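Local coordinates for putative anti-sigma factor antagonist TM_1081 (Thermotoga maritima, PDB 3F43), which may act as an anti-anti-sigma factor, countering an anti-sigma factor and so releasing a sigma factor from inhibition, at residues Asn28-Ile33 against Ser60-Ile65; Ile55-Ser60 against Phe87-Pro92. All coordinates share one frame; numbering follows the deposited sequence. Where two conformers were deposited one is given.

Contact 1 of 2, residues Asn28-Ile33 against Ser60-Ile65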
loop_
_atom_site.group_PDB
_atom_site.type_symbol
_atom_site.label_atom_id
_atom_site.label_comp_id
_atom_site.label_asym_id
_atom_site.label_seq_id
_atom_site.Cartn_x
_atom_site.Cartn_y
_atom_site.Cartn_z
ATOM N N ASN A 28 -9.293 13.721 11.112
ATOM C CA ASN A 28 -8.814 14.556 12.216
ATOM C C ASN A 28 -7.952 13.783 13.203
ATOM O O ASN A 28 -7.523 14.333 14.219
ATOM C CB ASN A 28 -9.970 15.265 12.929
ATOM C CG ASN A 28 -10.997 14.326 13.475
ATOM O OD1 ASN A 28 -10.786 13.121 13.539
ATOM N ND2 ASN A 28 -12.157 14.876 13.849
ATOM N N LYS A 29 -7.736 12.522 12.877
ATOM C CA LYS A 29 -6.925 11.602 13.616
ATOM C C LYS A 29 -6.056 10.768 12.670
ATOM O O LYS A 29 -6.202 10.750 11.442
ATOM C CB LYS A 29 -7.829 10.642 14.413
ATOM C CG LYS A 29 -8.611 11.295 15.531
ATOM C CD LYS A 29 -9.520 10.285 16.251
ATOM C CE LYS A 29 -10.833 10.056 15.505
ATOM N NZ LYS A 29 -11.750 11.240 15.598
ATOM N N GLU A 30 -5.159 10.043 13.290
ATOM C CA GLU A 30 -4.227 9.202 12.614
ATOM C C GLU A 30 -4.916 8.244 11.631
ATOM O O GLU A 30 -5.957 7.691 11.937
ATOM C CB GLU A 30 -3.472 8.400 13.691
ATOM C CG GLU A 30 -2.252 7.725 13.202
ATOM C CD GLU A 30 -1.508 8.611 12.284
ATOM O OE1 GLU A 30 -0.891 9.583 12.786
ATOM O OE2 GLU A 30 -1.606 8.359 11.060
ATOM N N LEU A 31 -4.342 8.114 10.435
ATOM C CA LEU A 31 -4.744 7.091 9.469
ATOM C C LEU A 31 -3.636 6.069 9.425
ATOM O O LEU A 31 -2.497 6.392 9.037
ATOM C CB LEU A 31 -4.908 7.683 8.076
ATOM C CG LEU A 31 -6.111 8.578 7.884
ATOM C CD1 LEU A 31 -6.106 9.036 6.433
ATOM C CD2 LEU A 31 -7.380 7.821 8.283
ATOM N N ASN A 32 -3.951 4.856 9.860
ATOM C CA ASN A 32 -2.934 3.800 10.068
ATOM C C ASN A 32 -3.614 2.439 10.072
ATOM O O ASN A 32 -4.806 2.377 9.776
ATOM C CB ASN A 32 -2.134 4.062 11.347
ATOM C CG ASN A 32 -3.015 4.052 12.619
ATOM O OD1 ASN A 32 -4.079 3.414 12.660
ATOM N ND2 ASN A 32 -2.563 4.754 13.674
ATOM N N ILE A 33 -2.882 1.383 10.383
ATOM C CA ILE A 33 -3.372 0.007 10.379
ATOM C C ILE A 33 -4.695 -0.164 11.136
ATOM O O ILE A 33 -5.544 -0.938 10.713
ATOM C CB ILE A 33 -2.295 -0.989 10.897
ATOM C CG1 ILE A 33 -2.748 -2.437 10.774
ATOM C CG2 ILE A 33 -1.813 -0.650 12.339
ATOM C CD1 ILE A 33 -1.634 -3.450 10.984
ATOM N N SER A 60 -3.567 17.577 7.105
ATOM C CA SER A 60 -3.153 18.502 8.127
ATOM C C SER A 60 -3.099 17.912 9.534
ATOM O O SER A 60 -2.198 18.253 10.310
ATOM C CB SER A 60 -4.119 19.711 8.143
ATOM O OG SER A 60 -4.207 20.295 6.856
ATOM N N ASP A 61 -4.058 17.023 9.839
ATOM C CA ASP A 61 -4.192 16.488 11.198
ATOM C C ASP A 61 -3.752 15.026 11.274
ATOM O O ASP A 61 -3.973 14.387 12.291
ATOM C CB ASP A 61 -5.633 16.622 11.660
ATOM C CG ASP A 61 -6.058 18.044 11.755
ATOM O OD1 ASP A 61 -5.345 18.824 12.376
ATOM O OD2 ASP A 61 -7.105 18.392 11.180
ATOM N N VAL A 62 -3.106 14.532 10.226
ATOM C CA VAL A 62 -2.589 13.174 10.198
ATOM C C VAL A 62 -1.094 13.202 10.565
ATOM O O VAL A 62 -0.290 13.696 9.796
ATOM C CB VAL A 62 -2.861 12.534 8.832
ATOM C CG1 VAL A 62 -2.210 11.103 8.789
ATOM C CG2 VAL A 62 -4.396 12.429 8.557
ATOM N N GLU A 63 -0.720 12.702 11.750
ATOM C CA GLU A 63 0.649 12.825 12.276
ATOM C C GLU A 63 1.699 12.012 11.522
ATOM O O GLU A 63 2.826 12.465 11.310
ATOM C CB GLU A 63 0.690 12.485 13.772
ATOM C CG GLU A 63 2.062 12.687 14.471
ATOM C CD GLU A 63 2.763 14.014 14.113
ATOM O OE1 GLU A 63 2.086 15.075 14.117
ATOM O OE2 GLU A 63 3.992 13.983 13.829
ATOM N N SER A 64 1.293 10.844 11.047
ATOM C CA SER A 64 2.175 9.949 10.319
ATOM C C SER A 64 1.294 9.004 9.512
ATOM O O SER A 64 0.102 8.869 9.782
ATOM C CB SER A 64 3.043 9.129 11.275
ATOM O OG SER A 64 2.245 8.208 11.988
ATOM N N ILE A 65 1.880 8.384 8.501
ATOM C CA ILE A 65 1.214 7.308 7.780
ATOM C C ILE A 65 2.090 6.072 7.815
ATOM O O ILE A 65 3.318 6.154 7.955
ATOM C CB ILE A 65 0.868 7.654 6.312
ATOM C CG1 ILE A 65 2.123 8.119 5.574
ATOM C CG2 ILE A 65 -0.311 8.721 6.250
ATOM C CD1 ILE A 65 1.964 8.235 4.019
HETATM O O HOH W 1 -2.481 11.725 13.574
#
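The carboxylate of E30 reaches across to S64 N, and through a water to E63 N, although its CB starts off away from that segment. CG stands anti to the backbone N (chi1 -166°), and the bend at the next torsion (chi2 41°) sends CD back toward residues 62-64. There S64 N donates to E30 OE1 over 3.1 Å, a rather bent bond with an N-H...O angle of 138°. A water ties the same end of the side chain to the other segment: it donates to E30 OE1 at 2.8 Å and accepts from E63 N at 2.7 Å, with a weaker, longer bond to D61 O. A backbone amide and the water thus both donate to OE1. The position of OE2 is doubtful in the model, since it lies implausibly close to S64 O.

Beside this polar grip, CG2 of V62, anti to the carbonyl carbon, packs 4.3 Å from L31 CG and also lies 3.8 Å from K29 O, while CB of D61 rests 3.8 Å from N28 CA.

Both segments are loops that run nearly parallel. Segment 28-33 follows strand 22-25 and leads to helix 36-48; segment 60-65 follows strand 54-58 and leads to helix 67-83. L31 O also accepts from S69 OG of helix 67-83, which starts at S67, probably the phosphorylated serine, unmodified here. I65 packs on helix 94-102, and I33 touches I108 of the second subunit.

Contact 2 of 2, residues Ile55-Ser60 against Phe87-Pro92; sequences IFLVLS and FALVSP
L57 is held through its backbone N by A88 O and through its O by V90 N, within a parallel pairing in which I55, F56, L57 and V58 face F87, A88, L89 and V90. Four backbone hydrogen bonds alternate between the two strands: A88 N to I55 O, L57 N to A88 O at 2.9 Å, V90 N to L57 O, and L59 N to V90 O at 2.7 Å. The last completes the pairing of V58 with V90, although its donor, L59, is the first residue past the strand. CA-H...O contacts accompany them, such as F87 CA to I55 O at 3.4 Å; the same oxygen lies near the ring plane at the F87 edge, 3.4 Å from F87 CD1.

Apolar contacts divide between the two faces of the sheet. On one, the F87 ring leans toward the neighbouring strand, its CG anti to the backbone N (chi1 -174°), and CE1 lies 4.0 Å from L57 CB. L57 and L89 lie side by side and point the same way, their CD2 atoms 4.0 Å apart. On the other face, V90 CG2 sits 4.0 Å from F56 CB, and V58 CG2 packs against V90 CB.

Past the strands, L59 CD1 touches P92 CB, and S60 OG lies 3.3 Å from S91 CB; S91 OG is hydrogen-bonded to D113 O.

The two strands and helix 67-83 form a beta-alpha-beta unit. That helix covers the I55, L57 and F87 face, while helix 115-123 covers F56, V58 and V90. Strands 22-25 and 110-112 continue the sheet on either side of the pair.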
loop_
_atom_site.group_PDB
_atom_site.type_symbol
_atom_site.label_atom_id
_atom_site.label_comp_id
_atom_site.label_asym_id
_atom_site.label_seq_id
_atom_site.Cartn_x
_atom_site.Cartn_y
_atom_site.Cartn_z
ATOM N N ILE A 55 -11.362 14.099 -5.515
ATOM C CA ILE A 55 -11.129 13.986 -4.072
ATOM C C ILE A 55 -9.825 14.630 -3.672
ATOM O O ILE A 55 -8.804 14.455 -4.328
ATOM C CB ILE A 55 -11.106 12.480 -3.604
ATOM C CG1 ILE A 55 -12.467 11.831 -3.940
ATOM C CG2 ILE A 55 -10.731 12.327 -2.127
ATOM C CD1 ILE A 55 -12.652 10.439 -3.342
ATOM N N PHE A 56 -9.890 15.417 -2.598
ATOM C CA PHE A 56 -8.715 15.934 -1.918
ATOM C C PHE A 56 -8.615 15.162 -0.599
ATOM O O PHE A 56 -9.570 15.167 0.190
ATOM C CB PHE A 56 -8.818 17.407 -1.546
ATOM C CG PHE A 56 -8.953 18.372 -2.687
ATOM C CD1 PHE A 56 -8.742 18.020 -4.023
ATOM C CD2 PHE A 56 -9.291 19.709 -2.401
ATOM C CE1 PHE A 56 -8.884 18.956 -5.045
ATOM C CE2 PHE A 56 -9.419 20.633 -3.406
ATOM C CZ PHE A 56 -9.202 20.257 -4.745
ATOM N N LEU A 57 -7.463 14.561 -0.318
ATOM C CA LEU A 57 -7.236 13.967 0.972
ATOM C C LEU A 57 -6.319 14.938 1.731
ATOM O O LEU A 57 -5.108 15.051 1.480
ATOM C CB LEU A 57 -6.656 12.551 0.868
ATOM C CG LEU A 57 -6.185 11.924 2.187
ATOM C CD1 LEU A 57 -7.375 11.844 3.183
ATOM C CD2 LEU A 57 -5.595 10.552 1.892
ATOM N N VAL A 58 -6.939 15.670 2.647
ATOM C CA VAL A 58 -6.278 16.690 3.435
ATOM C C VAL A 58 -5.637 16.005 4.653
ATOM O O VAL A 58 -6.320 15.318 5.426
ATOM C CB VAL A 58 -7.267 17.780 3.856
ATOM C CG1 VAL A 58 -6.547 18.824 4.779
ATOM C CG2 VAL A 58 -7.872 18.488 2.610
ATOM N N LEU A 59 -4.337 16.203 4.789
ATOM C CA LEU A 59 -3.507 15.508 5.771
ATOM C C LEU A 59 -3.004 16.375 6.945
ATOM O O LEU A 59 -2.146 15.980 7.714
ATOM C CB LEU A 59 -2.329 14.841 5.024
ATOM C CG LEU A 59 -2.724 13.791 3.998
ATOM C CD1 LEU A 59 -1.520 13.337 3.151
ATOM C CD2 LEU A 59 -3.305 12.614 4.730
ATOM N N SER A 60 -3.567 17.577 7.105
ATOM C CA SER A 60 -3.153 18.502 8.127
ATOM C C SER A 60 -3.099 17.912 9.534
ATOM O O SER A 60 -2.198 18.253 10.310
ATOM C CB SER A 60 -4.119 19.711 8.143
ATOM O OG SER A 60 -4.207 20.295 6.856
ATOM N N PHE A 87 -7.318 13.304 -8.164
ATOM C CA PHE A 87 -6.944 12.999 -6.781
ATOM C C PHE A 87 -5.757 13.856 -6.358
ATOM O O PHE A 87 -4.762 13.982 -7.104
ATOM C CB PHE A 87 -6.603 11.506 -6.637
ATOM C CG PHE A 87 -6.352 11.052 -5.221
ATOM C CD1 PHE A 87 -7.122 11.506 -4.144
ATOM C CD2 PHE A 87 -5.381 10.073 -4.960
ATOM C CE1 PHE A 87 -6.867 11.032 -2.835
ATOM C CE2 PHE A 87 -5.158 9.579 -3.676
ATOM C CZ PHE A 87 -5.901 10.070 -2.607
ATOM N N ALA A 88 -5.845 14.481 -5.184
ATOM C CA ALA A 88 -4.699 15.181 -4.633
ATOM C C ALA A 88 -4.559 14.983 -3.155
ATOM O O ALA A 88 -5.556 14.853 -2.454
ATOM C CB ALA A 88 -4.763 16.698 -4.897
ATOM N N LEU A 89 -3.295 14.914 -2.719
ATOM C CA LEU A 89 -2.956 14.930 -1.305
ATOM C C LEU A 89 -2.683 16.382 -0.950
ATOM O O LEU A 89 -2.059 17.103 -1.718
ATOM C CB LEU A 89 -1.734 14.053 -1.002
ATOM C CG LEU A 89 -1.836 12.611 -1.487
ATOM C CD1 LEU A 89 -0.582 11.804 -1.153
ATOM C CD2 LEU A 89 -3.084 11.929 -0.937
ATOM N N VAL A 90 -3.163 16.828 0.211
ATOM C CA VAL A 90 -3.064 18.222 0.620
ATOM C C VAL A 90 -2.499 18.322 2.020
ATOM O O VAL A 90 -2.931 17.600 2.937
ATOM C CB VAL A 90 -4.447 18.945 0.550
ATOM C CG1 VAL A 90 -4.296 20.424 0.802
ATOM C CG2 VAL A 90 -5.079 18.727 -0.842
ATOM N N SER A 91 -1.536 19.211 2.189
ATOM C CA SER A 91 -0.936 19.500 3.502
ATOM C C SER A 91 -0.287 18.338 4.282
ATOM O O SER A 91 -0.420 18.261 5.502
ATOM C CB SER A 91 -1.984 20.226 4.390
ATOM O OG SER A 91 -2.657 21.221 3.667
ATOM N N PRO A 92 0.514 17.475 3.600
ATOM C CA PRO A 92 1.252 16.487 4.379
ATOM C C PRO A 92 2.274 17.181 5.258
ATOM O O PRO A 92 2.957 18.124 4.828
ATOM C CB PRO A 92 1.952 15.646 3.290
ATOM C CG PRO A 92 2.172 16.616 2.191
ATOM C CD PRO A 92 0.877 17.421 2.169
#

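Overall arrangement
The two contacts lie within one STAS domain, their centres about 12 Å apart, and share S60, two residues past the end of strand 54-58, in the loop that continues into contact 1. Along the chain their segments alternate: 28-33, 55-60, the overlapping 60-65, then 87-92. Contact 2 lies near the centre of the chain, in the middle of the mixed sheet; contact 1 is farther out and only partly buried, joining the loops that follow strands 22-25 and 54-58. Helix 67-83 borders both, with its N-terminal end near contact 1 and its later turns against contact 2. The buried sheet thus leads directly into the loops beside S67.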